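3-hydroxyacyl-CoA dehydrogenase (Archaeoglobus fulgidus, PDB 1ZEJ) probably binds NAD(+) and oxidises a hydroxyl group of its substrate, as a homodimeric member of the 3-hydroxyacyl-CoA dehydrogenase family. Local coordinates at residues T213-L218 with E277-R282; L221-L226 with Y269-K274. All blocks are in the same frame, centred on the assembly; numbering follows the deposited sequence. Where two conformers were deposited one is given.

Contact 1. Residues T213-L218 with E277-R282; sequences TLFGPL and EERVER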
ATOM      1  N   THR A 213       0.947   3.730  -5.091  1.00 26.95           N
ATOM      2  CA  THR A 213       0.560   5.119  -5.334  1.00 26.47           C
ATOM      3  C   THR A 213       0.456   5.431  -6.821  1.00 27.63           C
ATOM      4  O   THR A 213      -0.529   5.995  -7.272  1.00 27.32           O
ATOM      5  CB  THR A 213       1.534   6.097  -4.653  1.00 26.75           C
ATOM      6  OG1 THR A 213       1.404   5.963  -3.236  1.00 27.47           O
ATOM      7  CG2 THR A 213       1.273   7.529  -5.050  1.00 28.34           C
ATOM      8  N   LEU A 214       1.452   5.012  -7.590  1.00 28.12           N
ATOM      9  CA  LEU A 214       1.552   5.396  -8.993  1.00 28.00           C
ATOM     10  C   LEU A 214       0.758   4.466  -9.882  1.00 28.70           C
ATOM     11  O   LEU A 214       0.169   4.906 -10.878  1.00 29.00           O
ATOM     12  CB  LEU A 214       3.027   5.382  -9.407  1.00 27.59           C
ATOM     13  CG  LEU A 214       3.890   6.481  -8.800  1.00 27.72           C
ATOM     14  CD1 LEU A 214       5.271   6.262  -9.352  1.00 31.08           C
ATOM     15  CD2 LEU A 214       3.438   7.869  -9.155  1.00 29.45           C
ATOM     16  N   PHE A 215       0.728   3.181  -9.523  1.00 29.02           N
ATOM     17  CA  PHE A 215       0.096   2.172 -10.417  1.00 29.03           C
ATOM     18  C   PHE A 215      -1.073   1.410  -9.840  1.00 28.98           C
ATOM     19  O   PHE A 215      -1.844   0.830 -10.591  1.00 29.45           O
ATOM     20  CB  PHE A 215       1.165   1.188 -10.943  1.00 28.72           C
ATOM     21  CG  PHE A 215       2.385   1.860 -11.472  1.00 27.10           C
ATOM     22  CD1 PHE A 215       2.363   2.492 -12.715  1.00 32.79           C
ATOM     23  CD2 PHE A 215       3.548   1.908 -10.713  1.00 31.22           C
ATOM     24  CE1 PHE A 215       3.481   3.157 -13.184  1.00 31.96           C
ATOM     25  CE2 PHE A 215       4.682   2.566 -11.183  1.00 30.50           C
ATOM     26  CZ  PHE A 215       4.638   3.187 -12.417  1.00 30.39           C
ATOM     27  N   GLY A 216      -1.229   1.429  -8.518  1.00 29.06           N
ATOM     28  CA  GLY A 216      -2.155   0.561  -7.821  1.00 29.31           C
ATOM     29  C   GLY A 216      -1.600  -0.875  -7.814  1.00 29.02           C
ATOM     30  O   GLY A 216      -0.711  -1.218  -8.598  1.00 29.13           O
ATOM     31  N   PRO A 217      -2.129  -1.718  -6.942  1.00 28.50           N
ATOM     32  CA  PRO A 217      -1.684  -3.119  -6.921  1.00 29.03           C
ATOM     33  C   PRO A 217      -2.026  -3.916  -8.204  1.00 28.24           C
ATOM     34  O   PRO A 217      -1.296  -4.827  -8.583  1.00 28.18           O
ATOM     35  CB  PRO A 217      -2.415  -3.684  -5.693  1.00 29.48           C
ATOM     36  CG  PRO A 217      -3.665  -2.828  -5.528  1.00 30.12           C
ATOM     37  CD  PRO A 217      -3.181  -1.445  -5.941  1.00 29.93           C
ATOM     38  N   LEU A 218      -3.122  -3.601  -8.857  1.00 28.54           N
ATOM     39  CA  LEU A 218      -3.504  -4.331 -10.081  1.00 29.29           C
ATOM     40  C   LEU A 218      -2.715  -3.840 -11.296  1.00 28.99           C
ATOM     41  O   LEU A 218      -2.149  -4.638 -12.040  1.00 29.18           O
ATOM     42  CB  LEU A 218      -5.018  -4.254 -10.314  1.00 30.48           C
ATOM     43  CG  LEU A 218      -5.899  -4.941  -9.234  1.00 30.33           C
ATOM     44  CD1 LEU A 218      -7.367  -4.903  -9.660  1.00 30.67           C
ATOM     45  CD2 LEU A 218      -5.513  -6.350  -8.934  1.00 29.55           C
ATOM     46  N   GLU A 277       9.181   2.449 -20.052  1.00 32.79           N
ATOM     47  CA  GLU A 277       9.989   3.651 -19.935  1.00 32.32           C
ATOM     48  C   GLU A 277       9.276   4.702 -19.081  1.00 31.23           C
ATOM     49  O   GLU A 277       9.900   5.327 -18.222  1.00 28.93           O
ATOM     50  CB  GLU A 277      10.289   4.219 -21.329  1.00 32.89           C
ATOM     51  CG  GLU A 277      11.135   3.292 -22.174  1.00 34.48           C
ATOM     52  N   GLU A 278       7.972   4.898 -19.324  1.00 30.52           N
ATOM     53  CA  GLU A 278       7.184   5.844 -18.528  1.00 31.02           C
ATOM     54  C   GLU A 278       7.071   5.444 -17.053  1.00 29.34           C
ATOM     55  O   GLU A 278       7.145   6.300 -16.178  1.00 28.65           O
ATOM     56  CB  GLU A 278       5.799   6.084 -19.137  1.00 30.83           C
ATOM     57  CG  GLU A 278       5.948   6.852 -20.434  1.00 34.80           C
ATOM     58  CD  GLU A 278       4.684   7.012 -21.247  1.00 34.31           C
ATOM     59  OE1 GLU A 278       3.584   6.864 -20.686  1.00 41.03           O
ATOM     60  OE2 GLU A 278       4.815   7.332 -22.452  1.00 37.27           O
ATOM     61  N   ARG A 279       6.866   4.156 -16.773  1.00 28.69           N
ATOM     62  CA  ARG A 279       6.929   3.673 -15.393  1.00 27.79           C
ATOM     63  C   ARG A 279       8.197   4.131 -14.648  1.00 28.18           C
ATOM     64  O   ARG A 279       8.116   4.659 -13.540  1.00 26.70           O
ATOM     65  CB  ARG A 279       6.838   2.147 -15.356  0.50 28.14           C
ATOM     66  CG  ARG A 279       7.201   1.525 -14.006  0.50 27.35           C
ATOM     67  CD  ARG A 279       7.107   0.022 -14.018  0.50 27.39           C
ATOM     68  NE  ARG A 279       7.424  -0.577 -12.710  0.50 26.34           N
ATOM     69  CZ  ARG A 279       8.651  -0.814 -12.238  0.50 26.69           C
ATOM     70  NH1 ARG A 279       9.740  -0.496 -12.936  0.50 22.30           N
ATOM     71  NH2 ARG A 279       8.785  -1.365 -11.038  0.50 27.12           N
ATOM     72  N   VAL A 280       9.357   3.852 -15.229  1.00 28.32           N
ATOM     73  CA  VAL A 280      10.638   4.225 -14.611  1.00 29.93           C
ATOM     74  C   VAL A 280      10.773   5.757 -14.427  1.00 29.66           C
ATOM     75  O   VAL A 280      11.202   6.210 -13.365  1.00 28.02           O
ATOM     76  CB  VAL A 280      11.835   3.646 -15.406  1.00 31.08           C
ATOM     77  CG1 VAL A 280      13.192   4.056 -14.795  1.00 33.15           C
ATOM     78  CG2 VAL A 280      11.756   2.126 -15.457  1.00 30.77           C
ATOM     79  N   GLU A 281      10.380   6.530 -15.448  1.00 30.11           N
ATOM     80  CA  GLU A 281      10.389   8.001 -15.367  1.00 31.20           C
ATOM     81  C   GLU A 281       9.542   8.489 -14.189  1.00 29.93           C
ATOM     82  O   GLU A 281       9.974   9.332 -13.387  1.00 29.58           O
ATOM     83  CB  GLU A 281       9.869   8.651 -16.680  1.00 30.88           C
ATOM     84  CG  GLU A 281      10.804   8.479 -17.852  1.00 34.03           C
ATOM     85  CD  GLU A 281      10.267   9.061 -19.184  1.00 34.60           C
ATOM     86  OE1 GLU A 281       9.068   9.450 -19.263  1.00 39.86           O
ATOM     87  OE2 GLU A 281      11.067   9.137 -20.153  1.00 37.74           O
ATOM     88  N   ARG A 282       8.346   7.948 -14.055  1.00 30.03           N
ATOM     89  CA  ARG A 282       7.463   8.368 -12.948  1.00 30.60           C
ATOM     90  C   ARG A 282       8.011   7.976 -11.585  1.00 29.67           C
ATOM     91  O   ARG A 282       7.937   8.748 -10.634  1.00 28.24           O
ATOM     92  CB  ARG A 282       6.063   7.794 -13.135  1.00 31.62           C
ATOM     93  CG  ARG A 282       5.340   8.337 -14.344  1.00 34.32           C
ATOM     94  CD  ARG A 282       3.999   7.673 -14.430  1.00 40.20           C
ATOM     95  NE  ARG A 282       3.082   8.173 -13.393  1.00 42.96           N
ATOM     96  CZ  ARG A 282       2.030   7.499 -12.921  1.00 45.18           C
ATOM     97  NH1 ARG A 282       1.747   6.277 -13.383  1.00 47.31           N
ATOM     98  NH2 ARG A 282       1.253   8.030 -11.981  1.00 43.19           N
TER
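L214 and F215 of helix 197-224 pack against R279 and R282 of the C-terminal helix 275-290, a buried helix-to-helix contact in the all-helical C-terminal part of the fold. The axes of the two short segments come within 11.3 Å of each other at 129°, a spacing wide enough that long side chains, not backbones, fill the interface. R282 and L214 run past each other in opposite directions. The arginine chain bends about the CG-CD bond (chi3 73°), which brings the guanidinium flat over the leucine branch, with CD2 of L214 lying over one face of the group, 3.6 Å from R282 NH2. From there R282 NH1 donates to L214 O at 3.3 Å, a long bond with an N-H...O angle of 138°; the donor stands above the carbonyl plane. In a regular helix that carbonyl would accept from L218 N, but a kink at G216, with positive phi, and P217 takes L218 N away to D201 of the second subunit, and R282 NH1 supplies a donor in its stead. The phenyl ring of F215 meets the aliphatic base of R279, CZ lying 3.4 Å from R279 CG. R282 NH1 sits obliquely to the same ring, 3.6 Å from F215 CE1. R279 swings CG away from its own N and stays extended as far as NE, crossing the phenylalanine at about a right angle and carrying its charged end beyond it. There, in one of two modelled conformers, NH2 bonds N132 O of the second subunit, a residue predicted to bind NAD(+). Along helix 275-290, L283 and L286 continue the apolar surface under L214, F215 also touches L283, and Y223, two turns further along helix 197-224, closes over F215 and R279.

Contact 2. Residues L221-L226 with Y269-K274; sequences LDYIGL and YEYGPK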
ATOM      1  N   LEU A 221       0.693  -5.237 -11.163  1.00 31.01           N
ATOM      2  CA  LEU A 221       0.621  -6.620 -11.633  1.00 31.66           C
ATOM      3  C   LEU A 221       0.831  -6.731 -13.119  1.00 30.78           C
ATOM      4  O   LEU A 221       1.592  -7.608 -13.562  1.00 30.01           O
ATOM      5  CB  LEU A 221      -0.695  -7.282 -11.171  1.00 32.24           C
ATOM      6  CG  LEU A 221      -0.803  -8.801 -11.107  1.00 33.56           C
ATOM      7  CD1 LEU A 221       0.285  -9.425 -10.201  1.00 37.90           C
ATOM      8  CD2 LEU A 221      -2.173  -9.078 -10.556  1.00 36.02           C
ATOM      9  N   ASP A 222       0.261  -5.808 -13.902  1.00 30.25           N
ATOM     10  CA  ASP A 222       0.442  -5.797 -15.362  1.00 30.35           C
ATOM     11  C   ASP A 222       1.916  -5.691 -15.779  1.00 30.47           C
ATOM     12  O   ASP A 222       2.327  -6.259 -16.771  1.00 29.78           O
ATOM     13  CB  ASP A 222      -0.349  -4.645 -16.020  1.00 29.48           C
ATOM     14  CG  ASP A 222      -1.839  -4.977 -16.211  1.00 29.55           C
ATOM     15  OD1 ASP A 222      -2.191  -6.180 -16.226  1.00 31.06           O
ATOM     16  OD2 ASP A 222      -2.647  -4.038 -16.378  1.00 26.21           O
ATOM     17  N   TYR A 223       2.672  -4.899 -15.041  1.00 31.54           N
ATOM     18  CA  TYR A 223       4.100  -4.722 -15.267  1.00 31.73           C
ATOM     19  C   TYR A 223       4.899  -5.924 -14.788  1.00 32.63           C
ATOM     20  O   TYR A 223       5.877  -6.300 -15.428  1.00 32.84           O
ATOM     21  CB  TYR A 223       4.584  -3.509 -14.496  1.00 32.72           C
ATOM     22  CG  TYR A 223       4.218  -2.237 -15.140  1.00 33.19           C
ATOM     23  CD1 TYR A 223       4.970  -1.740 -16.183  1.00 34.04           C
ATOM     24  CD2 TYR A 223       3.088  -1.551 -14.764  1.00 34.10           C
ATOM     25  CE1 TYR A 223       4.649  -0.566 -16.787  1.00 32.52           C
ATOM     26  CE2 TYR A 223       2.749  -0.384 -15.386  1.00 35.22           C
ATOM     27  CZ  TYR A 223       3.579   0.089 -16.408  1.00 32.86           C
ATOM     28  OH  TYR A 223       3.243   1.240 -17.035  1.00 39.04           O
ATOM     29  N   ILE A 224       4.517  -6.492 -13.645  1.00 33.14           N
ATOM     30  CA  ILE A 224       5.074  -7.763 -13.171  1.00 34.75           C
ATOM     31  C   ILE A 224       4.863  -8.820 -14.255  1.00 34.69           C
ATOM     32  O   ILE A 224       5.796  -9.544 -14.614  1.00 32.96           O
ATOM     33  CB  ILE A 224       4.445  -8.203 -11.810  1.00 35.03           C
ATOM     34  CG1 ILE A 224       5.116  -7.437 -10.658  1.00 37.14           C
ATOM     35  CG2 ILE A 224       4.586  -9.720 -11.551  1.00 35.43           C
ATOM     36  CD1 ILE A 224       4.269  -7.381  -9.416  1.00 37.41           C
ATOM     37  N   GLY A 225       3.636  -8.881 -14.793  1.00 32.43           N
ATOM     38  CA  GLY A 225       3.258  -9.905 -15.748  1.00 32.41           C
ATOM     39  C   GLY A 225       2.262 -10.811 -15.070  1.00 32.55           C
ATOM     40  O   GLY A 225       2.535 -11.346 -13.998  1.00 32.70           O
ATOM     41  N   LEU A 226       1.065 -10.912 -15.651  1.00 32.86           N
ATOM     42  CA  LEU A 226       0.006 -11.715 -15.064  1.00 32.70           C
ATOM     43  C   LEU A 226       0.367 -13.195 -15.082  1.00 32.47           C
ATOM     44  O   LEU A 226       0.056 -13.885 -14.129  1.00 32.17           O
ATOM     45  CB  LEU A 226      -1.322 -11.491 -15.789  1.00 32.94           C
ATOM     46  CG  LEU A 226      -2.222 -10.388 -15.255  1.00 34.61           C
ATOM     47  CD1 LEU A 226      -1.501  -9.074 -15.057  1.00 36.97           C
ATOM     48  CD2 LEU A 226      -3.468 -10.238 -16.167  1.00 33.71           C
ATOM     49  N   TYR A 269      -5.229  -3.775 -17.656  1.00 30.57           N
ATOM     50  CA  TYR A 269      -5.388  -2.541 -18.419  1.00 30.21           C
ATOM     51  C   TYR A 269      -4.674  -2.674 -19.762  1.00 30.81           C
ATOM     52  O   TYR A 269      -4.005  -3.673 -19.991  1.00 29.71           O
ATOM     53  CB  TYR A 269      -4.790  -1.403 -17.638  1.00 30.58           C
ATOM     54  CG  TYR A 269      -5.390  -1.242 -16.261  1.00 29.71           C
ATOM     55  CD1 TYR A 269      -6.759  -0.953 -16.081  1.00 32.27           C
ATOM     56  CD2 TYR A 269      -4.621  -1.393 -15.143  1.00 30.60           C
ATOM     57  CE1 TYR A 269      -7.296  -0.825 -14.802  1.00 31.34           C
ATOM     58  CE2 TYR A 269      -5.137  -1.265 -13.902  1.00 30.28           C
ATOM     59  CZ  TYR A 269      -6.466  -0.951 -13.719  1.00 33.13           C
ATOM     60  OH  TYR A 269      -6.926  -0.817 -12.411  1.00 33.09           O
ATOM     61  N   GLU A 270      -4.815  -1.664 -20.619  1.00 31.19           N
ATOM     62  CA  GLU A 270      -4.199  -1.646 -21.949  1.00 33.20           C
ATOM     63  C   GLU A 270      -3.073  -0.623 -21.960  1.00 33.23           C
ATOM     64  O   GLU A 270      -3.158   0.423 -21.283  1.00 33.02           O
ATOM     65  CB  GLU A 270      -5.237  -1.322 -23.030  1.00 33.11           C
ATOM     66  CG  GLU A 270      -6.365  -2.353 -23.072  1.00 34.69           C
ATOM     67  CD  GLU A 270      -7.332  -2.182 -24.237  1.00 36.72           C
ATOM     68  OE1 GLU A 270      -7.028  -1.428 -25.192  1.00 41.55           O
ATOM     69  OE2 GLU A 270      -8.405  -2.828 -24.204  1.00 41.74           O
ATOM     70  N   TYR A 271      -2.023  -0.939 -22.717  1.00 33.42           N
ATOM     71  CA  TYR A 271      -0.746  -0.193 -22.689  1.00 33.73           C
ATOM     72  C   TYR A 271      -0.259   0.143 -24.099  1.00 35.79           C
ATOM     73  O   TYR A 271      -0.581  -0.569 -25.050  1.00 35.88           O
ATOM     74  CB  TYR A 271       0.310  -1.008 -21.948  1.00 32.33           C
ATOM     75  CG  TYR A 271      -0.108  -1.230 -20.508  1.00 30.34           C
ATOM     76  CD1 TYR A 271      -0.875  -2.324 -20.153  1.00 29.22           C
ATOM     77  CD2 TYR A 271       0.214  -0.307 -19.524  1.00 28.61           C
ATOM     78  CE1 TYR A 271      -1.309  -2.500 -18.864  1.00 27.76           C
ATOM     79  CE2 TYR A 271      -0.211  -0.485 -18.205  1.00 28.99           C
ATOM     80  CZ  TYR A 271      -0.966  -1.586 -17.883  1.00 29.71           C
ATOM     81  OH  TYR A 271      -1.433  -1.755 -16.577  1.00 29.09           O
ATOM     82  N   GLY A 272       0.507   1.234 -24.204  1.00 37.01           N
ATOM     83  CA  GLY A 272       1.198   1.620 -25.439  1.00 37.86           C
ATOM     84  C   GLY A 272       2.657   1.242 -25.330  1.00 38.24           C
ATOM     85  O   GLY A 272       3.083   0.742 -24.280  1.00 38.84           O
ATOM     86  N   PRO A 273       3.442   1.490 -26.398  1.00 38.08           N
ATOM     87  CA  PRO A 273       4.809   0.975 -26.477  1.00 37.63           C
ATOM     88  C   PRO A 273       5.801   1.527 -25.439  1.00 37.17           C
ATOM     89  O   PRO A 273       6.766   0.851 -25.121  1.00 37.77           O
ATOM     90  CB  PRO A 273       5.245   1.355 -27.902  1.00 37.90           C
ATOM     91  CG  PRO A 273       4.407   2.516 -28.249  1.00 38.28           C
ATOM     92  CD  PRO A 273       3.085   2.270 -27.597  1.00 38.83           C
ATOM     93  N   LYS A 274       5.552   2.712 -24.886  1.00 36.49           N
ATOM     94  CA  LYS A 274       6.507   3.351 -23.981  1.00 36.14           C
ATOM     95  C   LYS A 274       6.198   3.088 -22.496  1.00 35.10           C
ATOM     96  O   LYS A 274       6.742   3.749 -21.641  1.00 34.78           O
ATOM     97  CB  LYS A 274       6.513   4.860 -24.223  1.00 36.18           C
TER
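D222, on the last turn of helix 197-224, receives two hydrogen bonds from the loop that leads into helix 275-290, and both end on OD2. Y271 OH donates at 2.6 Å to D222 OD2, which receives it on its anti lone pair, with the carboxylate standing almost perpendicular to the tyrosine ring (87°) at that ring's edge. On the syn side the backbone N of Y269 gives D222 OD2 a second bond of 2.9 Å. The other oxygen, OD1, accepts from the backbone N of I268, so three donors grip the carboxylate and fix its rotation. Within the helical C-terminal domain of the 3-hydroxyacyl-CoA dehydrogenase family it thereby ties an irregular loop to the end of a helix that stops just before G225, where phi turns positive and which caps helix 226-240. Were D222 an alanine, the Y271 hydroxyl and the amides of I268 and Y269 would probably lose their acceptor, and the loop would be less firmly held. Packing is looser on the Y223 side. Its ring meets that of Y271 obliquely, centroids 5.6 Å apart and planes at 71°, and the closest approach, Y223 OH to Y271 CE2, is 4.0 Å; that hydroxyl also makes a weak bond to A275 O. The Y269 hydroxyl turns to D201 of the second subunit, and beyond Y271 the chain runs exposed through G272 and P273 to helix 275-290.

How the contacts relate
From the N terminus the chain first passes through the predicted NAD(+)-binding part and helix 175-193, then enters helix 197-224, which supplies the first segment of both contacts: 213-218 for contact 1 and, a few residues later, 221-226 for contact 2. It continues through helices 226-240 and 249-256 into the loop at 269-274, where contact 2 closes over 42 intervening residues. Helix 275-290 follows and closes contact 1 over 58, so the smaller loop lies wholly within the larger. With centres about 10 Å apart, the two contacts meet at Y223, whose CE2 lies 3.9 Å from F215 CD1. Together they bind the C-terminal helix and its leading loop to helix 197-224, beside the second subunit.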